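Local atomic coordinates of arginase, mitochondrial (Medicago truncatula, PDB entry 6VSS), a protein that hydrolyses L-arginine to urea and L-ornithine, and agmatine to urea and putrescine, using two manganese ions per subunit of a homohexamer. Residues Ser141-Met146 and Val167-Glu172; Val178-Phe183 and Arg214-Val219; Glu253-Gly258 and Leu295-Asn300; Gly308-Tyr313 and Lys330-Leu335. One frame throughout, in Å; residues are numbered along the deposited sequence.

Contact 1: residues Ser141-Met146 and Val167-Glu172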
# COMPACT_ATOMS: atom_id res chain seq x y z
N SER B 141 12.32 1.86 -36.66
CA SER B 141 12.79 2.67 -35.52
C SER B 141 14.18 2.23 -35.08
O SER B 141 15.09 3.09 -35.00
CB SER B 141 11.81 2.64 -34.40
OG SER B 141 10.63 3.32 -34.84
N VAL B 142 14.36 0.93 -34.87
CA VAL B 142 15.68 0.37 -34.47
C VAL B 142 16.73 0.74 -35.51
O VAL B 142 17.78 1.20 -35.10
CB VAL B 142 15.62 -1.15 -34.21
CG1 VAL B 142 17.00 -1.69 -33.91
CG2 VAL B 142 14.66 -1.51 -33.07
N LYS B 143 16.40 0.64 -36.80
CA LYS B 143 17.36 0.84 -37.91
C LYS B 143 17.79 2.30 -37.97
O LYS B 143 19.00 2.56 -38.23
CB LYS B 143 16.75 0.35 -39.23
CG LYS B 143 16.58 -1.15 -39.34
CD LYS B 143 16.12 -1.65 -40.73
CE LYS B 143 16.10 -3.17 -40.75
NZ LYS B 143 15.64 -3.72 -42.04
N LEU B 144 16.84 3.22 -37.72
CA LEU B 144 17.09 4.67 -37.67
C LEU B 144 18.11 4.97 -36.55
O LEU B 144 18.98 5.80 -36.82
CB LEU B 144 15.77 5.46 -37.54
CG LEU B 144 14.87 5.43 -38.79
CD1 LEU B 144 13.46 5.92 -38.51
CD2 LEU B 144 15.46 6.27 -39.94
N VAL B 145 18.08 4.28 -35.40
CA VAL B 145 19.12 4.50 -34.33
C VAL B 145 20.47 3.92 -34.80
O VAL B 145 21.52 4.58 -34.70
CB VAL B 145 18.68 3.91 -32.97
CG1 VAL B 145 19.75 4.07 -31.90
CG2 VAL B 145 17.38 4.51 -32.51
N MET B 146 20.42 2.75 -35.39
CA MET B 146 21.64 2.00 -35.77
C MET B 146 22.36 2.77 -36.87
O MET B 146 23.61 2.70 -36.89
CB MET B 146 21.31 0.60 -36.26
CG MET B 146 20.77 -0.27 -35.17
SD MET B 146 20.57 -1.98 -35.68
CE MET B 146 22.31 -2.43 -35.68
N VAL B 167 15.22 -7.57 -32.71
CA VAL B 167 16.37 -8.45 -33.04
C VAL B 167 16.38 -8.68 -34.56
O VAL B 167 17.47 -8.72 -35.14
CB VAL B 167 16.31 -9.73 -32.21
CG1 VAL B 167 17.17 -10.82 -32.80
CG2 VAL B 167 16.68 -9.42 -30.75
N ARG B 168 15.22 -8.73 -35.20
CA ARG B 168 15.13 -8.85 -36.68
C ARG B 168 15.87 -7.66 -37.31
O ARG B 168 16.62 -7.84 -38.34
CB ARG B 168 13.68 -8.90 -37.15
CG ARG B 168 13.55 -8.77 -38.66
CD ARG B 168 12.10 -8.76 -39.11
NE ARG B 168 11.30 -7.67 -38.57
CZ ARG B 168 9.97 -7.62 -38.62
NH1 ARG B 168 9.31 -8.60 -39.19
NH2 ARG B 168 9.31 -6.61 -38.11
N ALA B 169 15.60 -6.47 -36.78
CA ALA B 169 16.14 -5.19 -37.28
C ALA B 169 17.65 -5.16 -37.06
O ALA B 169 18.37 -4.75 -38.00
CB ALA B 169 15.46 -4.07 -36.58
N VAL B 170 18.12 -5.61 -35.89
CA VAL B 170 19.58 -5.63 -35.60
C VAL B 170 20.30 -6.55 -36.61
O VAL B 170 21.29 -6.13 -37.20
CB VAL B 170 19.87 -6.07 -34.17
CG1 VAL B 170 21.35 -6.26 -34.00
CG2 VAL B 170 19.34 -5.05 -33.15
N SER B 171 19.80 -7.76 -36.77
CA SER B 171 20.34 -8.83 -37.63
C SER B 171 20.33 -8.41 -39.09
O SER B 171 21.29 -8.74 -39.80
CB SER B 171 19.55 -10.10 -37.48
OG SER B 171 20.09 -11.14 -38.29
N GLU B 172 19.23 -7.81 -39.53
CA GLU B 172 19.06 -7.44 -40.95
C GLU B 172 20.02 -6.28 -41.21
O GLU B 172 20.70 -6.31 -42.24
CB GLU B 172 17.63 -7.02 -41.25
CG GLU B 172 16.66 -8.15 -41.42
CD GLU B 172 15.23 -7.68 -41.54
OE1 GLU B 172 14.98 -6.48 -41.33
OE2 GLU B 172 14.37 -8.51 -41.87
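V142 and A169 meet with their CB atoms 3.8 Å apart, at the heart of a small apolar seam between two helices. V142 CG1, anti to the backbone N, lies over the A169 methyl and goes on to touch V170 CG2 at 4.2 Å. One turn later M146 crosses V170 at about a right angle, its SD 3.8 Å from V170 CA. A bend at chi3 (74°) turns the M146 methyl so that CE comes to 4.1 Å from V170 O. K143 passes along the other flank of A169, CG against the methyl, with the chain extended beyond CG. Its ammonium NZ forms a salt bridge with E172 OE1 at 2.9 Å, arriving 28° above the carboxylate plane. An alanine in place of K143 would remove the ammonium and probably leave E172 without this partner and A169 less covered. The two helix segments cross at -43° with their axes 9.0 Å apart, a spacing that the small A169, its methyl against V142, helps to allow. R168 NH2 bonds to S139 OG of helix 131-146, while L144 packs on L40 of helix 25-57. The contact thus joins two helices of the arginase alpha/beta fold, away from the manganese site. Its cohesion probably comes mainly from the buried valine-alanine seam, since the single charge pair lies at the more exposed edge, where solvent is likely to weaken it.

Contact 2: residues Val178-Phe183 and Arg214-Val219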
# COMPACT_ATOMS: atom_id res chain seq x y z
N VAL B 178 23.08 -13.00 -34.66
CA VAL B 178 23.68 -12.49 -33.41
C VAL B 178 23.57 -13.64 -32.43
O VAL B 178 22.76 -14.56 -32.70
CB VAL B 178 22.98 -11.19 -32.92
CG1 VAL B 178 23.09 -10.10 -33.94
CG2 VAL B 178 21.51 -11.41 -32.58
N ASP B 179 24.35 -13.62 -31.35
CA ASP B 179 24.10 -14.53 -30.20
C ASP B 179 23.26 -13.72 -29.22
O ASP B 179 23.49 -12.54 -29.17
CB ASP B 179 25.39 -15.03 -29.56
CG ASP B 179 26.21 -16.03 -30.37
OD1 ASP B 179 25.65 -16.69 -31.29
OD2 ASP B 179 27.42 -16.19 -30.06
N ILE B 180 22.37 -14.36 -28.47
CA ILE B 180 21.49 -13.67 -27.49
C ILE B 180 21.70 -14.23 -26.09
O ILE B 180 21.75 -15.44 -25.90
CB ILE B 180 20.02 -13.74 -27.90
CG1 ILE B 180 19.79 -13.15 -29.30
CG2 ILE B 180 19.15 -13.10 -26.82
CD1 ILE B 180 18.38 -13.25 -29.74
N LEU B 181 21.82 -13.33 -25.15
CA LEU B 181 21.78 -13.62 -23.72
C LEU B 181 20.44 -13.06 -23.27
O LEU B 181 20.22 -11.87 -23.52
CB LEU B 181 22.91 -12.90 -23.00
CG LEU B 181 22.80 -12.99 -21.48
CD1 LEU B 181 22.76 -14.43 -21.02
CD2 LEU B 181 23.98 -12.23 -20.86
N HIS B 182 19.58 -13.94 -22.76
CA HIS B 182 18.16 -13.65 -22.51
C HIS B 182 17.91 -14.00 -21.05
O HIS B 182 18.05 -15.19 -20.70
CB HIS B 182 17.32 -14.39 -23.54
CG HIS B 182 15.86 -14.51 -23.21
ND1 HIS B 182 15.13 -15.65 -23.53
CD2 HIS B 182 14.99 -13.63 -22.67
CE1 HIS B 182 13.86 -15.44 -23.21
NE2 HIS B 182 13.77 -14.22 -22.65
N PHE B 183 17.57 -13.01 -20.24
CA PHE B 183 17.12 -13.20 -18.84
C PHE B 183 15.60 -13.22 -18.81
O PHE B 183 14.96 -12.30 -19.28
CB PHE B 183 17.66 -12.10 -17.93
CG PHE B 183 19.16 -12.06 -17.85
CD1 PHE B 183 19.90 -11.26 -18.71
CD2 PHE B 183 19.85 -12.72 -16.84
CE1 PHE B 183 21.29 -11.17 -18.61
CE2 PHE B 183 21.24 -12.65 -16.76
CZ PHE B 183 21.95 -11.90 -17.66
N ARG B 214 21.88 -17.23 -33.49
CA ARG B 214 22.57 -18.54 -33.49
C ARG B 214 22.44 -19.15 -32.09
O ARG B 214 21.58 -19.96 -31.90
CB ARG B 214 24.02 -18.35 -33.94
CG ARG B 214 24.85 -19.62 -33.91
CD ARG B 214 26.27 -19.30 -34.35
NE ARG B 214 26.90 -18.45 -33.35
CZ ARG B 214 28.18 -18.42 -33.09
NH1 ARG B 214 29.01 -19.19 -33.78
NH2 ARG B 214 28.62 -17.61 -32.14
N ARG B 215 23.23 -18.69 -31.13
CA ARG B 215 23.08 -19.07 -29.72
C ARG B 215 22.00 -18.21 -29.08
O ARG B 215 21.78 -17.04 -29.50
CB ARG B 215 24.43 -18.95 -29.04
CG ARG B 215 25.48 -19.88 -29.64
CD ARG B 215 26.77 -19.86 -28.86
NE ARG B 215 26.56 -20.31 -27.50
CZ ARG B 215 27.35 -20.02 -26.48
NH1 ARG B 215 28.43 -19.26 -26.64
NH2 ARG B 215 27.07 -20.49 -25.29
N LEU B 216 21.24 -18.83 -28.21
CA LEU B 216 20.26 -18.15 -27.34
C LEU B 216 20.51 -18.72 -25.96
O LEU B 216 20.19 -19.88 -25.72
CB LEU B 216 18.85 -18.46 -27.83
CG LEU B 216 17.71 -18.12 -26.87
CD1 LEU B 216 17.81 -16.70 -26.34
CD2 LEU B 216 16.38 -18.35 -27.60
N VAL B 217 21.11 -17.95 -25.09
CA VAL B 217 21.47 -18.43 -23.73
C VAL B 217 20.44 -17.84 -22.78
O VAL B 217 20.39 -16.62 -22.73
CB VAL B 217 22.88 -17.98 -23.38
CG1 VAL B 217 23.29 -18.47 -22.01
CG2 VAL B 217 23.85 -18.43 -24.45
N GLN B 218 19.61 -18.69 -22.17
CA GLN B 218 18.46 -18.24 -21.36
C GLN B 218 18.84 -18.45 -19.91
O GLN B 218 19.28 -19.56 -19.56
CB GLN B 218 17.19 -19.02 -21.70
CG GLN B 218 16.90 -19.04 -23.20
CD GLN B 218 15.47 -19.44 -23.50
OE1 GLN B 218 15.00 -20.53 -23.15
NE2 GLN B 218 14.73 -18.52 -24.11
N VAL B 219 18.58 -17.48 -19.06
CA VAL B 219 18.94 -17.56 -17.62
C VAL B 219 17.77 -17.08 -16.77
O VAL B 219 17.22 -16.04 -17.07
CB VAL B 219 20.22 -16.74 -17.38
CG1 VAL B 219 20.65 -16.73 -15.92
CG2 VAL B 219 21.34 -17.24 -18.26
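Strands 178-183 and 215-219 run parallel, 8° apart, with their axes 4.7 Å from each other. I180 bonds through both N and O, to R215 O and V217 N, and H182 likewise to V217 O and V219 N. The straightest bond, V217 N to I180 O, is 2.7 Å long at 177°. This is the parallel pairing of a beta-alpha-beta unit whose connection carries helix 203-209, inside the central sheet of the arginase fold. Near the N-terminal end of this pairing R214 grips D179 side-on and nearly coplanar, NE to OD1 at 3.0 Å and NH2 to OD2 at 2.8 Å, both on syn lone pairs. D179 OD1 also accepts R215 N from above the carboxylate plane, and OD2 takes G258 N. An alanine here would probably lose the paired grip on R214 and leave the R215 and G258 amides without this acceptor. L216 CD1 packs on I180 CG2 and H182 CB; L181 CD1 touches V217 CG1 and V219 CG2 on the sheet's opposite face. Q218, whose OE1 bonds to T239, donates NE2 to H182 ND1 in the ring plane at 3.0 Å; H182 NE2 bonds to D184 OD2, a second-shell link to manganese.

Contact 3: residues Glu253-Gly258 and Leu295-Asn300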
# COMPACT_ATOMS: atom_id res chain seq x y z
N GLU B 253 28.95 -17.16 -15.24
CA GLU B 253 29.92 -16.09 -14.89
C GLU B 253 31.13 -16.04 -15.84
O GLU B 253 32.08 -15.36 -15.54
CB GLU B 253 30.35 -16.30 -13.44
CG GLU B 253 29.18 -16.14 -12.50
CD GLU B 253 29.60 -16.18 -11.06
OE1 GLU B 253 30.73 -16.63 -10.81
OE2 GLU B 253 28.80 -15.78 -10.18
N ASN B 254 31.09 -16.64 -17.01
CA ASN B 254 32.24 -16.57 -17.93
C ASN B 254 31.79 -16.83 -19.34
O ASN B 254 32.51 -17.50 -20.06
CB ASN B 254 33.29 -17.64 -17.65
CG ASN B 254 33.88 -17.53 -16.26
OD1 ASN B 254 34.79 -16.73 -16.02
ND2 ASN B 254 33.36 -18.31 -15.34
N LEU B 255 30.66 -16.29 -19.71
CA LEU B 255 30.11 -16.45 -21.06
C LEU B 255 30.94 -15.65 -22.05
O LEU B 255 31.38 -14.54 -21.70
CB LEU B 255 28.67 -15.95 -21.07
CG LEU B 255 27.69 -16.84 -20.32
CD1 LEU B 255 26.35 -16.10 -20.20
CD2 LEU B 255 27.53 -18.16 -21.07
N LYS B 256 31.11 -16.20 -23.24
CA LYS B 256 31.81 -15.53 -24.35
C LYS B 256 30.95 -15.71 -25.59
O LYS B 256 30.87 -16.82 -26.12
CB LYS B 256 33.23 -16.10 -24.49
CG LYS B 256 33.94 -16.21 -23.15
CD LYS B 256 35.43 -16.69 -23.12
CE LYS B 256 35.85 -16.93 -21.68
NZ LYS B 256 37.32 -16.99 -21.54
N LEU B 257 30.26 -14.65 -25.99
CA LEU B 257 29.19 -14.82 -27.00
C LEU B 257 29.63 -14.06 -28.23
O LEU B 257 30.47 -13.19 -28.10
CB LEU B 257 27.84 -14.32 -26.48
CG LEU B 257 27.14 -15.15 -25.40
CD1 LEU B 257 25.72 -14.63 -25.13
CD2 LEU B 257 27.02 -16.61 -25.77
N GLY B 258 29.05 -14.41 -29.37
CA GLY B 258 29.17 -13.60 -30.59
C GLY B 258 30.39 -13.98 -31.42
O GLY B 258 30.52 -13.43 -32.52
N LEU B 295 23.94 -9.05 -12.53
CA LEU B 295 25.11 -8.14 -12.65
C LEU B 295 26.38 -8.99 -12.80
O LEU B 295 27.27 -8.63 -13.57
CB LEU B 295 25.22 -7.21 -11.42
CG LEU B 295 24.12 -6.17 -11.29
CD1 LEU B 295 24.36 -5.22 -10.14
CD2 LEU B 295 23.97 -5.37 -12.55
N ASN B 296 26.49 -10.08 -12.04
CA ASN B 296 27.65 -11.01 -12.15
C ASN B 296 27.80 -11.51 -13.59
O ASN B 296 28.92 -11.44 -14.18
CB ASN B 296 27.50 -12.17 -11.19
CG ASN B 296 27.62 -11.75 -9.74
OD1 ASN B 296 28.10 -10.66 -9.45
ND2 ASN B 296 27.20 -12.59 -8.83
N ILE B 297 26.72 -12.00 -14.17
CA ILE B 297 26.75 -12.55 -15.55
C ILE B 297 27.11 -11.42 -16.53
O ILE B 297 27.92 -11.63 -17.47
CB ILE B 297 25.42 -13.25 -15.86
CG1 ILE B 297 25.28 -14.49 -14.98
CG2 ILE B 297 25.36 -13.54 -17.35
CD1 ILE B 297 23.92 -15.16 -14.94
N LEU B 298 26.57 -10.23 -16.30
CA LEU B 298 26.64 -9.14 -17.30
C LEU B 298 28.02 -8.51 -17.23
O LEU B 298 28.64 -8.24 -18.30
CB LEU B 298 25.50 -8.17 -16.97
CG LEU B 298 25.15 -7.17 -18.05
CD1 LEU B 298 24.91 -7.84 -19.39
CD2 LEU B 298 23.94 -6.38 -17.60
N GLN B 299 28.52 -8.35 -16.00
CA GLN B 299 29.85 -7.78 -15.71
C GLN B 299 30.90 -8.72 -16.30
O GLN B 299 31.87 -8.23 -16.85
CB GLN B 299 29.99 -7.48 -14.20
CG GLN B 299 29.13 -6.28 -13.79
CD GLN B 299 29.10 -5.95 -12.31
OE1 GLN B 299 29.55 -6.73 -11.47
NE2 GLN B 299 28.56 -4.77 -11.97
N ASN B 300 30.66 -10.02 -16.29
CA ASN B 300 31.65 -11.02 -16.75
C ASN B 300 31.51 -11.27 -18.26
O ASN B 300 32.43 -11.80 -18.82
CB ASN B 300 31.52 -12.30 -15.94
CG ASN B 300 32.24 -12.24 -14.61
OD1 ASN B 300 33.46 -12.15 -14.56
ND2 ASN B 300 31.50 -12.29 -13.52
O HOH W 1 29.15 -13.98 -18.06
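Water carries the polar link between the loop 253-258 and the end of helix 291-300. One molecule accepts from L255 N at 3.2 Å and donates to I297 O at 2.7 Å, so a loop amide and a helix carbonyl are joined although no direct hydrogen bond links the segments. Van der Waals packing against polar groups comes next, around E253, the first residue to leave helical geometry after helix 245-252. N300 sets CB against the carbonyl of E253, 3.1 Å from E253 O, a tight carbon-oxygen approach. The N300 amide is turned back on its own helix: ND2 donates to N296 O at 2.8 Å, from 35° above the carbonyl plane. N296 O accepts both N300 ND2 and N300 N; the ND2 bond holds the side-chain amide in this turned-back position. E253 and N296 run alongside each other in the same direction, with carboxylate and amide planes 88° apart. E253 OE2 stays 3.8 Å from N296 ND2, a contact without a hydrogen bond. The apolar part is a single methyl pair: L255 CD1 meets I297 CG2 at 4.0 Å, the two chains crossing obliquely. The contact packs the loop before strand 264-269 against a helix that covers one face of the arginase central sheet. L255 also packs on L181, while I297 rests on F183 and V219, so both cover the same side of strands 178-183 and 213-221. On the far side of the helix, L295 and Q299 touch E334 of helix 323-339, and Q299 also packs on R243 of a neighbouring subunit.

Contact 4: residues Gly308-Tyr313 and Lys330-Leu335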
# COMPACT_ATOMS: atom_id res chain seq x y z
N GLY B 308 20.26 -4.35 -27.12
CA GLY B 308 19.72 -4.92 -25.89
C GLY B 308 18.35 -4.37 -25.60
O GLY B 308 17.91 -3.45 -26.27
N ASP B 309 17.68 -4.96 -24.64
CA ASP B 309 16.34 -4.48 -24.25
C ASP B 309 16.12 -4.78 -22.77
O ASP B 309 16.82 -5.63 -22.16
CB ASP B 309 15.28 -4.97 -25.22
CG ASP B 309 15.09 -6.45 -25.21
OD1 ASP B 309 14.87 -6.98 -24.08
OD2 ASP B 309 15.08 -7.06 -26.32
N VAL B 310 15.29 -3.97 -22.17
CA VAL B 310 14.76 -4.19 -20.80
C VAL B 310 13.24 -4.10 -20.88
O VAL B 310 12.78 -3.04 -21.24
CB VAL B 310 15.36 -3.20 -19.80
CG1 VAL B 310 14.82 -3.49 -18.41
CG2 VAL B 310 16.88 -3.30 -19.83
N VAL B 311 12.55 -5.23 -20.65
CA VAL B 311 11.11 -5.44 -20.92
C VAL B 311 10.37 -5.90 -19.67
O VAL B 311 11.04 -6.35 -18.76
CB VAL B 311 10.91 -6.42 -22.07
CG1 VAL B 311 11.61 -5.85 -23.31
CG2 VAL B 311 11.42 -7.81 -21.77
N GLU B 312 9.04 -5.69 -19.71
CA GLU B 312 8.05 -6.29 -18.83
C GLU B 312 8.11 -5.58 -17.45
O GLU B 312 7.35 -6.00 -16.57
CB GLU B 312 8.28 -7.80 -18.69
CG GLU B 312 7.93 -8.64 -19.92
CD GLU B 312 6.47 -8.90 -20.25
OE1 GLU B 312 6.18 -9.18 -21.47
OE2 GLU B 312 5.62 -8.77 -19.36
N TYR B 313 8.80 -4.43 -17.29
CA TYR B 313 8.50 -3.55 -16.13
C TYR B 313 7.03 -3.09 -16.30
O TYR B 313 6.69 -2.58 -17.37
CB TYR B 313 9.43 -2.35 -15.96
CG TYR B 313 8.94 -1.38 -14.91
CD1 TYR B 313 8.48 -1.83 -13.68
CD2 TYR B 313 8.94 -0.00 -15.12
CE1 TYR B 313 8.04 -0.94 -12.70
CE2 TYR B 313 8.45 0.89 -14.17
CZ TYR B 313 8.04 0.43 -12.94
OH TYR B 313 7.62 1.31 -11.96
N LYS B 330 18.40 0.60 -13.07
CA LYS B 330 19.74 0.04 -12.79
C LYS B 330 20.12 -1.05 -13.79
O LYS B 330 21.27 -1.09 -14.18
CB LYS B 330 19.83 -0.48 -11.36
CG LYS B 330 21.26 -0.87 -11.02
CD LYS B 330 21.62 -0.87 -9.54
CE LYS B 330 23.08 -1.26 -9.34
NZ LYS B 330 23.52 -1.01 -7.95
N LEU B 331 19.21 -1.94 -14.18
CA LEU B 331 19.47 -2.89 -15.31
C LEU B 331 19.84 -2.10 -16.56
O LEU B 331 20.80 -2.49 -17.22
CB LEU B 331 18.30 -3.85 -15.54
CG LEU B 331 17.94 -4.72 -14.33
CD1 LEU B 331 16.62 -5.42 -14.56
CD2 LEU B 331 19.04 -5.73 -14.04
N VAL B 332 19.13 -1.02 -16.87
CA VAL B 332 19.44 -0.19 -18.08
C VAL B 332 20.84 0.40 -17.92
O VAL B 332 21.62 0.36 -18.89
CB VAL B 332 18.38 0.89 -18.38
CG1 VAL B 332 18.69 1.65 -19.65
CG2 VAL B 332 17.00 0.27 -18.58
N ARG B 333 21.15 0.95 -16.75
CA ARG B 333 22.44 1.64 -16.52
C ARG B 333 23.59 0.64 -16.69
O ARG B 333 24.57 0.96 -17.35
CB ARG B 333 22.48 2.29 -15.13
CG ARG B 333 21.70 3.59 -15.08
CD ARG B 333 21.17 3.92 -13.69
NE ARG B 333 22.25 4.05 -12.74
CZ ARG B 333 22.45 5.07 -11.91
NH1 ARG B 333 21.65 6.12 -11.92
NH2 ARG B 333 23.54 5.08 -11.16
N GLU B 334 23.47 -0.56 -16.17
CA GLU B 334 24.58 -1.49 -16.21
C GLU B 334 24.67 -2.09 -17.62
O GLU B 334 25.77 -2.35 -18.06
CB GLU B 334 24.37 -2.45 -15.06
CG GLU B 334 24.39 -1.76 -13.71
CD GLU B 334 25.74 -1.17 -13.31
OE1 GLU B 334 26.78 -1.77 -13.62
OE2 GLU B 334 25.73 -0.09 -12.73
N LEU B 335 23.56 -2.30 -18.31
CA LEU B 335 23.59 -2.73 -19.73
C LEU B 335 24.27 -1.66 -20.57
O LEU B 335 25.14 -2.04 -21.39
CB LEU B 335 22.18 -3.06 -20.23
CG LEU B 335 22.05 -3.41 -21.74
CD1 LEU B 335 23.08 -4.43 -22.16
CD2 LEU B 335 20.66 -3.98 -22.04
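D309 OD2 is held by two hydroxyls, Y265 OH and S163 OG, and its partner OD1 by a third, S267 OG. Three bonds thus fix the carboxylate on the side of strand 305-311 away from helix 323-339, its side chain about 4 Å from that of H160, a manganese ligand. In the loop that follows the strand, E312, thought to bind substrate, has OE1 bonded to H160 N and H200 ND1; the strand's C-terminal end thus probably leads to the active site. The side chains that meet the helix on the opposite side are apolar. V310, its CB directed at the helix, puts CG2 3.8 Å from V332 CG2, and the same V332 methyl lies 4.0 Å from V310 CB. These two valines cross obliquely, each using the branch anti to the carbonyl carbon. L335 completes the contact: CG anti to the backbone N (chi1 175°) carries CD2 over the strand backbone, 4.1 Å from G308 CA. The same methyl is 4.1 Å from D309 N and brushes V310 CG2 at 4.4 Å. The absence of a side chain at G308 makes room for it, since a CB there would fall 2.8 Å from L335 CD2. Strand and helix run antiparallel, 173° between their directions, with axes 9.0 Å apart, as in the sheet-helix packing of an alpha/beta fold. The helix also spreads over the two strands flanking 305-311: V332 rests on L154 and L156 of strand 151-157, and L335 on V266 of strand 264-269.

Overall arrangement
Contacts 2 and 4 belong to the buried core and share the central parallel sheet, one within its plane and the other against one side. Contacts 1 and 3 are only partly buried, contact 3 the farthest from the chain centre, and mix apolar packing with an ion pair or a water. Contact 1 leans on contact 2 through V167 CG1 and I180 CD1, 4.1 Å apart, where helix 163-174 leads into strand 178-183. Helix 291-300 of contact 3 packs on helix 323-339 of contact 4, L298 CD2 lying 4.2 Å from L335 N. Contacts 2 and 4 reach toward the manganese site from different strands, their centres about 15 Å apart.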